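Cystathionine beta-lyases/cystathionine gamma-synthases (Corynebacterium glutamicum, PDB 5X5H) probably catalyses the pyridoxal 5'-phosphate-dependent condensation of O-succinyl-L-homoserine with L-cysteine to L,L-cystathionine and succinate, a step of methionine biosynthesis. Local coordinates at residues A[10-19]-A[62-70]; A[87-95]-A[224-235]. All coordinates share one frame; numbering follows the deposited sequence.

Interaction 1 of 2, residues A[10-19]-A[62-70]; sequences FSTASIHAGY and ALEQTVAAL
Ala62 O is gripped within its own helix by two donors, Thr66 N and Thr66 OG1, which reach it from opposite faces of its carbonyl plane, and Gly18 adds a contact from the other segment. The hydroxyl bond, Thr66 OG1 to Ala62 O, is 2.8 Å long, and Gly18 CA lies 3.4 Å from the same Ala62 O in a CA-H...O contact. A reciprocal one joins Ala62 CA to Gly18 O; Gly18 CA and Ala62 CA, the nearest pair at this end, are 4.3 Å apart, with no Gly18 side chain between them. Thr66 OG1, anti to its carbonyl carbon (chi1 -54°), also touches Gly18 CA at 3.2 Å, while CG2 faces Ala13 O and Ser14 O. At the other end Leu70 CD2 sits over the Phe10 ring, 3.7 Å from its centroid, and meets Ala13 CB. Ser14 OG bonds back to Phe10 O at 3.0 Å and touches both Leu70 methyls. Helix 10-16 thus packs nearly antiparallel (168°) on helix 58-70, whose Leu63 and Val67 lie on strand 215-219 of the large sheet. The Ser14 and Thr66 hydroxyls both bond to carbonyls of their own helices, and what crosses the interface is methyl, ring and CA-H...O contact.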
loop_
_atom_site.group_PDB
_atom_site.type_symbol
_atom_site.label_atom_id
_atom_site.label_comp_id
_atom_site.label_asym_id
_atom_site.label_seq_id
_atom_site.Cartn_x
_atom_site.Cartn_y
_atom_site.Cartn_z
ATOM N N PHE A 10 -4.560 17.030 -22.985
ATOM C CA PHE A 10 -4.244 15.649 -22.549
ATOM C C PHE A 10 -3.577 15.616 -21.182
ATOM O O PHE A 10 -3.977 14.777 -20.360
ATOM C CB PHE A 10 -3.286 15.013 -23.572
ATOM C CG PHE A 10 -3.008 13.555 -23.331
ATOM C CD1 PHE A 10 -2.135 13.118 -22.396
ATOM C CD2 PHE A 10 -3.767 12.629 -24.052
ATOM C CE1 PHE A 10 -1.982 11.714 -22.197
ATOM C CE2 PHE A 10 -3.595 11.264 -23.832
ATOM C CZ PHE A 10 -2.717 10.817 -22.910
ATOM N N SER A 11 -2.581 16.475 -20.946
ATOM C CA SER A 11 -1.940 16.532 -19.644
ATOM C C SER A 11 -2.871 16.967 -18.548
ATOM O O SER A 11 -2.940 16.312 -17.447
ATOM C CB SER A 11 -0.734 17.388 -19.636
ATOM O OG SER A 11 0.305 16.856 -20.437
ATOM N N THR A 12 -3.759 17.910 -18.830
ATOM C CA THR A 12 -4.811 18.291 -17.901
ATOM C C THR A 12 -5.706 17.175 -17.538
ATOM O O THR A 12 -5.965 16.868 -16.351
ATOM C CB THR A 12 -5.568 19.473 -18.432
ATOM O OG1 THR A 12 -4.651 20.500 -18.763
ATOM C CG2 THR A 12 -6.598 20.048 -17.386
ATOM N N ALA A 13 -6.223 16.477 -18.566
ATOM C CA ALA A 13 -7.092 15.326 -18.343
ATOM C C ALA A 13 -6.484 14.188 -17.583
ATOM O O ALA A 13 -7.115 13.465 -16.775
ATOM C CB ALA A 13 -7.664 14.781 -19.657
ATOM N N SER A 14 -5.187 13.954 -17.862
ATOM C CA SER A 14 -4.475 12.839 -17.210
ATOM C C SER A 14 -4.406 13.021 -15.695
ATOM O O SER A 14 -4.319 12.011 -14.948
ATOM C CB SER A 14 -3.057 12.701 -17.683
ATOM O OG SER A 14 -2.976 12.343 -19.025
ATOM N N ILE A 15 -4.489 14.271 -15.232
ATOM C CA ILE A 15 -4.483 14.603 -13.796
ATOM C C ILE A 15 -5.883 14.767 -13.296
ATOM O O ILE A 15 -6.134 14.352 -12.123
ATOM C CB ILE A 15 -3.610 15.852 -13.612
ATOM C CG1 ILE A 15 -2.185 15.522 -13.951
ATOM C CG2 ILE A 15 -3.698 16.443 -12.212
ATOM C CD1 ILE A 15 -1.343 16.770 -14.259
ATOM N N HIS A 16 -6.841 15.297 -14.052
ATOM C CA HIS A 16 -8.090 15.773 -13.492
ATOM C C HIS A 16 -9.313 15.095 -14.004
ATOM O O HIS A 16 -10.398 15.290 -13.422
ATOM C CB HIS A 16 -8.240 17.250 -13.801
ATOM C CG HIS A 16 -7.222 18.131 -13.162
ATOM N ND1 HIS A 16 -7.248 18.408 -11.802
ATOM C CD2 HIS A 16 -6.092 18.670 -13.629
ATOM C CE1 HIS A 16 -6.212 19.219 -11.523
ATOM N NE2 HIS A 16 -5.474 19.386 -12.620
ATOM N N ALA A 17 -9.247 14.185 -14.982
ATOM C CA ALA A 17 -10.497 13.668 -15.586
ATOM C C ALA A 17 -11.220 12.641 -14.738
ATOM O O ALA A 17 -12.406 12.387 -15.000
ATOM C CB ALA A 17 -10.247 13.083 -16.974
ATOM N N GLY A 18 -10.534 12.000 -13.863
ATOM C CA GLY A 18 -11.075 10.948 -13.023
ATOM C C GLY A 18 -11.587 11.295 -11.659
ATOM O O GLY A 18 -12.430 10.544 -11.116
ATOM N N TYR A 19 -11.071 12.305 -11.122
ATOM C CA TYR A 19 -11.325 12.729 -9.734
ATOM C C TYR A 19 -11.133 14.212 -9.602
ATOM O O TYR A 19 -10.109 14.731 -10.021
ATOM C CB TYR A 19 -10.445 11.970 -8.743
ATOM C CG TYR A 19 -10.617 12.412 -7.285
ATOM C CD1 TYR A 19 -11.581 11.864 -6.532
ATOM C CD2 TYR A 19 -9.710 13.287 -6.729
ATOM C CE1 TYR A 19 -11.776 12.279 -5.229
ATOM C CE2 TYR A 19 -9.833 13.783 -5.406
ATOM C CZ TYR A 19 -10.888 13.243 -4.646
ATOM O OH TYR A 19 -11.038 13.713 -3.351
ATOM N N ALA A 62 -12.366 5.934 -10.803
ATOM C CA ALA A 62 -11.526 7.112 -11.108
ATOM C C ALA A 62 -10.533 6.829 -12.213
ATOM O O ALA A 62 -10.363 7.624 -13.170
ATOM C CB ALA A 62 -10.874 7.704 -9.853
ATOM N N LEU A 63 -9.862 5.695 -12.098
ATOM C CA LEU A 63 -8.938 5.257 -13.162
ATOM C C LEU A 63 -9.601 5.064 -14.516
ATOM O O LEU A 63 -9.139 5.611 -15.558
ATOM C CB LEU A 63 -8.216 4.010 -12.747
ATOM C CG LEU A 63 -7.372 3.325 -13.828
ATOM C CD1 LEU A 63 -6.239 4.198 -14.348
ATOM C CD2 LEU A 63 -6.912 1.992 -13.372
ATOM N N GLU A 64 -10.704 4.351 -14.488
ATOM C CA GLU A 64 -11.493 4.069 -15.692
ATOM C C GLU A 64 -11.902 5.298 -16.416
ATOM O O GLU A 64 -11.746 5.472 -17.654
ATOM C CB GLU A 64 -12.779 3.296 -15.296
ATOM C CG GLU A 64 -12.469 1.882 -14.858
ATOM C CD GLU A 64 -13.674 1.061 -14.352
ATOM O OE1 GLU A 64 -14.748 1.691 -14.011
ATOM O OE2 GLU A 64 -13.569 -0.188 -14.235
ATOM N N GLN A 65 -12.384 6.303 -15.682
ATOM C CA GLN A 65 -12.854 7.546 -16.271
ATOM C C GLN A 65 -11.737 8.350 -16.842
ATOM O O GLN A 65 -11.886 9.076 -17.822
ATOM C CB GLN A 65 -13.675 8.335 -15.233
ATOM C CG GLN A 65 -14.981 7.644 -14.888
ATOM C CD GLN A 65 -15.930 7.531 -16.002
ATOM O OE1 GLN A 65 -16.261 6.440 -16.525
ATOM N NE2 GLN A 65 -16.316 8.690 -16.518
ATOM N N THR A 66 -10.545 8.285 -16.250
ATOM C CA THR A 66 -9.388 8.997 -16.684
ATOM C C THR A 66 -8.969 8.427 -18.049
ATOM O O THR A 66 -8.774 9.144 -19.014
ATOM C CB THR A 66 -8.241 8.971 -15.722
ATOM O OG1 THR A 66 -8.625 9.408 -14.417
ATOM C CG2 THR A 66 -7.126 9.878 -16.178
ATOM N N VAL A 67 -8.701 7.126 -18.135
ATOM C CA VAL A 67 -8.285 6.557 -19.416
ATOM C C VAL A 67 -9.359 6.728 -20.523
ATOM O O VAL A 67 -9.004 7.016 -21.687
ATOM C CB VAL A 67 -7.842 5.108 -19.232
ATOM C CG1 VAL A 67 -7.441 4.472 -20.615
ATOM C CG2 VAL A 67 -6.663 5.004 -18.260
ATOM N N ALA A 68 -10.612 6.579 -20.158
ATOM C CA ALA A 68 -11.673 6.830 -21.128
ATOM C C ALA A 68 -11.486 8.260 -21.683
ATOM O O ALA A 68 -11.504 8.484 -22.954
ATOM C CB ALA A 68 -13.001 6.644 -20.503
ATOM N N ALA A 69 -11.335 9.273 -20.848
ATOM C CA ALA A 69 -11.230 10.646 -21.325
ATOM C C ALA A 69 -10.057 10.796 -22.239
ATOM O O ALA A 69 -10.123 11.498 -23.295
ATOM C CB ALA A 69 -11.089 11.632 -20.153
ATOM N N LEU A 70 -8.910 10.143 -21.958
ATOM C CA LEU A 70 -7.662 10.278 -22.755
ATOM C C LEU A 70 -7.834 9.636 -24.128
ATOM O O LEU A 70 -7.030 10.026 -24.991
ATOM C CB LEU A 70 -6.554 9.657 -21.996
ATOM C CG LEU A 70 -6.160 10.374 -20.676
ATOM C CD1 LEU A 70 -5.141 9.588 -19.995
ATOM C CD2 LEU A 70 -5.835 11.807 -20.876
#

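Interaction 2 of 2, residues A[87-95]-A[224-235]; sequences DILFRIILK and MDEELLFMQGGI
Ile92 holds CG1 anti to its carbonyl carbon (chi1 -70°) and extends beyond it (chi2 166°), which carries CD1 across the helix interface to Leu228 CD2 at 3.7 Å. Met231 bends at chi2 (-68°) and again at chi3, so that its chain runs past Ile92 in the opposite direction, CG against Ile92 CG1, and its CE comes to rest 3.7 Å from Arg91 CB. The other branch of Ile92, CG2, lies against Glu227 CB at 3.9 Å. One turn earlier, Ile88 CG2 packs on Met231 CB at 3.6 Å, while its CD1 reaches the CG1 of Ile235. At the N-terminal end of segment 224-235, the bent end of Met224 places CE 4.0 Å from Leu89 CD1 and equally near Ile93 CD1, its chain crossing that of Leu89 at about a right angle.

Helices 82-93 and 222-235 belong to the PLP-binding domain, whose central seven-stranded mixed sheet is that of the aminotransferase-like fold. Leu89 also packs on Trp148 of strand 144-150 and Ile88 on Phe79 of strand 75-79, which joins the contact to the sheet. The segment axes approach to 10.1 Å.

Beside the apolar groups lies the guanidinium of Arg91, with Ile235 CD1 over one face. Arg91 NH1 forms a salt bridge with Asp87 OD2 at 3.2 Å, on the syn side and tilted out of both the carboxylate and the guanidinium planes. Arg91 NH2 makes another with Asp87 OD1 of the third subunit, and the reciprocal pair places the two Arg91 NH1 groups close together. Two carboxylates probably offset the repulsion between these like charges, and Ile235 packs on Leu113 of that subunit.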
loop_
_atom_site.group_PDB
_atom_site.type_symbol
_atom_site.label_atom_id
_atom_site.label_comp_id
_atom_site.label_asym_id
_atom_site.label_seq_id
_atom_site.Cartn_x
_atom_site.Cartn_y
_atom_site.Cartn_z
ATOM N N ASP A 87 -9.444 -11.237 -22.705
ATOM C CA ASP A 87 -10.332 -12.362 -22.548
ATOM C C ASP A 87 -11.777 -11.950 -22.394
ATOM O O ASP A 87 -12.687 -12.501 -23.028
ATOM C CB ASP A 87 -9.858 -13.149 -21.343
ATOM C CG ASP A 87 -10.715 -14.337 -21.053
ATOM O OD1 ASP A 87 -10.674 -15.298 -21.890
ATOM O OD2 ASP A 87 -11.408 -14.451 -19.966
ATOM N N ILE A 88 -12.032 -10.953 -21.579
ATOM C CA ILE A 88 -13.401 -10.434 -21.402
ATOM C C ILE A 88 -13.913 -9.868 -22.695
ATOM O O ILE A 88 -15.082 -10.170 -23.066
ATOM C CB ILE A 88 -13.435 -9.337 -20.305
ATOM C CG1 ILE A 88 -13.155 -9.910 -18.912
ATOM C CG2 ILE A 88 -14.804 -8.654 -20.301
ATOM C CD1 ILE A 88 -14.065 -11.013 -18.446
ATOM N N LEU A 89 -13.136 -9.079 -23.442
ATOM C CA LEU A 89 -13.645 -8.510 -24.671
ATOM C C LEU A 89 -13.937 -9.624 -25.655
ATOM O O LEU A 89 -14.996 -9.635 -26.346
ATOM C CB LEU A 89 -12.652 -7.450 -25.230
ATOM C CG LEU A 89 -12.965 -6.311 -26.113
ATOM C CD1 LEU A 89 -14.282 -5.661 -25.835
ATOM C CD2 LEU A 89 -11.692 -5.493 -26.162
ATOM N N PHE A 90 -13.126 -10.659 -25.747
ATOM C CA PHE A 90 -13.336 -11.799 -26.592
ATOM C C PHE A 90 -14.695 -12.445 -26.242
ATOM O O PHE A 90 -15.479 -12.884 -27.118
ATOM C CB PHE A 90 -12.269 -12.897 -26.548
ATOM C CG PHE A 90 -10.967 -12.608 -27.234
ATOM C CD1 PHE A 90 -10.704 -11.498 -28.001
ATOM C CD2 PHE A 90 -9.943 -13.471 -27.006
ATOM C CE1 PHE A 90 -9.421 -11.294 -28.597
ATOM C CE2 PHE A 90 -8.697 -13.279 -27.601
ATOM C CZ PHE A 90 -8.490 -12.219 -28.390
ATOM N N ARG A 91 -14.977 -12.635 -24.945
ATOM C CA ARG A 91 -16.168 -13.334 -24.492
ATOM C C ARG A 91 -17.382 -12.547 -24.736
ATOM O O ARG A 91 -18.451 -13.186 -24.783
ATOM C CB ARG A 91 -15.966 -13.759 -23.006
ATOM C CG ARG A 91 -14.913 -14.836 -22.942
ATOM C CD ARG A 91 -14.411 -14.907 -21.512
ATOM N NE ARG A 91 -15.288 -15.773 -20.783
ATOM C CZ ARG A 91 -15.158 -16.083 -19.502
ATOM N NH1 ARG A 91 -14.174 -15.573 -18.814
ATOM N NH2 ARG A 91 -15.921 -17.030 -19.012
ATOM N N ILE A 92 -17.311 -11.251 -24.792
ATOM C CA ILE A 92 -18.462 -10.397 -25.115
ATOM C C ILE A 92 -18.763 -10.472 -26.631
ATOM O O ILE A 92 -19.891 -10.643 -27.064
ATOM C CB ILE A 92 -18.207 -8.967 -24.702
ATOM C CG1 ILE A 92 -18.226 -8.913 -23.174
ATOM C CG2 ILE A 92 -19.239 -8.003 -25.284
ATOM C CD1 ILE A 92 -17.661 -7.638 -22.645
ATOM N N ILE A 93 -17.719 -10.360 -27.448
ATOM C CA ILE A 93 -17.887 -10.179 -28.886
ATOM C C ILE A 93 -18.112 -11.525 -29.551
ATOM O O ILE A 93 -18.844 -11.534 -30.587
ATOM C CB ILE A 93 -16.687 -9.443 -29.444
ATOM C CG1 ILE A 93 -16.688 -8.011 -28.944
ATOM C CG2 ILE A 93 -16.740 -9.374 -31.014
ATOM C CD1 ILE A 93 -15.508 -7.176 -29.283
ATOM N N LEU A 94 -17.536 -12.583 -29.082
ATOM C CA LEU A 94 -17.536 -13.889 -29.775
ATOM C C LEU A 94 -18.414 -14.861 -28.975
ATOM O O LEU A 94 -18.581 -14.768 -27.716
ATOM C CB LEU A 94 -16.148 -14.455 -29.752
ATOM C CG LEU A 94 -15.078 -13.605 -30.447
ATOM C CD1 LEU A 94 -13.707 -14.057 -30.146
ATOM C CD2 LEU A 94 -15.244 -13.515 -31.963
ATOM N N LYS A 95 -18.919 -15.849 -29.705
ATOM C CA LYS A 95 -19.524 -17.084 -29.224
ATOM C C LYS A 95 -19.110 -18.255 -30.065
ATOM O O LYS A 95 -18.508 -18.011 -31.139
ATOM C CB LYS A 95 -21.100 -16.908 -29.277
ATOM C CG LYS A 95 -21.647 -15.812 -28.389
ATOM C CD LYS A 95 -21.384 -16.097 -26.894
ATOM C CE LYS A 95 -21.739 -14.876 -26.006
ATOM N NZ LYS A 95 -20.930 -13.671 -26.315
ATOM N N MET A 224 -21.813 -1.985 -25.150
ATOM C CA MET A 224 -20.546 -2.556 -24.823
ATOM C C MET A 224 -20.103 -2.223 -23.421
ATOM O O MET A 224 -19.674 -3.106 -22.668
ATOM C CB MET A 224 -19.514 -2.198 -25.845
ATOM C CG MET A 224 -18.146 -2.682 -25.440
ATOM S SD MET A 224 -17.021 -2.892 -26.828
ATOM C CE MET A 224 -17.723 -4.459 -27.447
ATOM N N ASP A 225 -20.309 -1.026 -22.938
ATOM C CA ASP A 225 -19.991 -0.646 -21.555
ATOM C C ASP A 225 -20.807 -1.463 -20.576
ATOM O O ASP A 225 -20.299 -2.031 -19.604
ATOM C CB ASP A 225 -20.202 0.813 -21.274
ATOM C CG ASP A 225 -19.866 1.143 -19.828
ATOM O OD1 ASP A 225 -18.659 1.067 -19.524
ATOM O OD2 ASP A 225 -20.765 1.464 -19.025
ATOM N N GLU A 226 -22.116 -1.659 -20.898
ATOM C CA GLU A 226 -22.944 -2.487 -20.015
ATOM C C GLU A 226 -22.437 -3.928 -19.955
ATOM O O GLU A 226 -22.461 -4.540 -18.889
ATOM C CB GLU A 226 -24.431 -2.491 -20.524
ATOM C CG GLU A 226 -25.147 -1.195 -20.269
ATOM C CD GLU A 226 -26.454 -1.102 -21.095
ATOM O OE1 GLU A 226 -26.818 -1.987 -21.938
ATOM O OE2 GLU A 226 -27.013 0.007 -21.012
ATOM N N GLU A 227 -22.053 -4.533 -21.078
ATOM C CA GLU A 227 -21.568 -5.915 -21.094
ATOM C C GLU A 227 -20.182 -5.961 -20.377
ATOM O O GLU A 227 -19.957 -6.934 -19.654
ATOM C CB GLU A 227 -21.418 -6.430 -22.523
ATOM C CG GLU A 227 -22.754 -6.577 -23.292
ATOM C CD GLU A 227 -23.738 -7.340 -22.411
ATOM O OE1 GLU A 227 -23.415 -8.482 -21.962
ATOM O OE2 GLU A 227 -24.775 -6.734 -22.007
ATOM N N LEU A 228 -19.335 -4.970 -20.560
ATOM C CA LEU A 228 -17.983 -4.944 -19.822
ATOM C C LEU A 228 -18.252 -4.894 -18.346
ATOM O O LEU A 228 -17.600 -5.599 -17.586
ATOM C CB LEU A 228 -17.170 -3.764 -20.307
ATOM C CG LEU A 228 -16.581 -3.914 -21.728
ATOM C CD1 LEU A 228 -16.165 -2.565 -22.250
ATOM C CD2 LEU A 228 -15.401 -4.878 -21.705
ATOM N N LEU A 229 -19.197 -4.058 -17.901
ATOM C CA LEU A 229 -19.550 -4.024 -16.475
ATOM C C LEU A 229 -20.109 -5.311 -15.963
ATOM O O LEU A 229 -19.737 -5.786 -14.896
ATOM C CB LEU A 229 -20.524 -2.847 -16.249
ATOM C CG LEU A 229 -21.064 -2.732 -14.808
ATOM C CD1 LEU A 229 -19.959 -2.445 -13.848
ATOM C CD2 LEU A 229 -22.095 -1.605 -14.768
ATOM N N PHE A 230 -21.019 -5.951 -16.746
ATOM C CA PHE A 230 -21.607 -7.199 -16.399
ATOM C C PHE A 230 -20.518 -8.210 -16.213
ATOM O O PHE A 230 -20.487 -8.970 -15.232
ATOM C CB PHE A 230 -22.582 -7.670 -17.482
ATOM C CG PHE A 230 -23.077 -9.066 -17.269
ATOM C CD1 PHE A 230 -24.107 -9.265 -16.362
ATOM C CD2 PHE A 230 -22.424 -10.187 -17.797
ATOM C CE1 PHE A 230 -24.544 -10.568 -16.083
ATOM C CE2 PHE A 230 -22.868 -11.477 -17.494
ATOM C CZ PHE A 230 -23.891 -11.644 -16.631
ATOM N N MET A 231 -19.543 -8.247 -17.121
ATOM C CA MET A 231 -18.515 -9.242 -17.014
ATOM C C MET A 231 -17.458 -8.939 -15.927
ATOM O O MET A 231 -16.916 -9.861 -15.288
ATOM C CB MET A 231 -17.791 -9.418 -18.393
ATOM C CG MET A 231 -18.679 -9.925 -19.441
ATOM S SD MET A 231 -19.279 -11.613 -19.283
ATOM C CE MET A 231 -17.995 -12.467 -20.194
ATOM N N GLN A 232 -17.161 -7.660 -15.751
ATOM C CA GLN A 232 -16.283 -7.238 -14.686
ATOM C C GLN A 232 -16.777 -7.840 -13.377
ATOM O O GLN A 232 -16.023 -8.450 -12.610
ATOM C CB GLN A 232 -16.300 -5.679 -14.660
ATOM C CG GLN A 232 -15.187 -5.075 -13.837
ATOM C CD GLN A 232 -15.289 -3.596 -13.865
ATOM O OE1 GLN A 232 -16.352 -3.063 -13.646
ATOM N NE2 GLN A 232 -14.201 -2.891 -14.045
ATOM N N GLY A 233 -18.050 -7.654 -13.045
ATOM C CA GLY A 233 -18.663 -8.102 -11.830
ATOM C C GLY A 233 -18.956 -9.587 -11.866
ATOM O O GLY A 233 -18.854 -10.359 -10.885
ATOM N N GLY A 234 -19.304 -10.175 -12.995
ATOM C CA GLY A 234 -19.795 -11.520 -13.038
ATOM C C GLY A 234 -18.705 -12.556 -13.212
ATOM O O GLY A 234 -18.838 -13.721 -12.743
ATOM N N ILE A 235 -17.626 -12.222 -13.927
ATOM C CA ILE A 235 -16.450 -13.091 -14.009
ATOM C C ILE A 235 -15.429 -12.622 -12.922
ATOM O O ILE A 235 -14.700 -13.421 -12.356
ATOM C CB ILE A 235 -15.787 -13.037 -15.378
ATOM C CG1 ILE A 235 -16.702 -13.152 -16.610
ATOM C CG2 ILE A 235 -14.554 -13.941 -15.519
ATOM C CD1 ILE A 235 -17.536 -14.367 -16.660
#

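Overall arrangement
From the N terminus, helix 58-70 comes back against helix 10-16 and the residues just after it, and interaction 1 closes a loop of 42 intervening residues. The chain then passes through strand 75-79 into helix 82-93, the first partner of interaction 2. That contact spans 128 residues, including strands 99-103 to 215-219 of the large sheet, before helix 222-235 arrives. The two closures follow in series, neither nesting nor crossing. Their centres lie 23 Å apart, yet they touch: Glu64 OE2 and Gln232 NE2, 2.8 Å apart, link helix 58-70 with helix 222-235, and both side chains also bond to the backbone of Ala78 in strand 75-79. Interaction 1 faces the second subunit, interaction 2 the third.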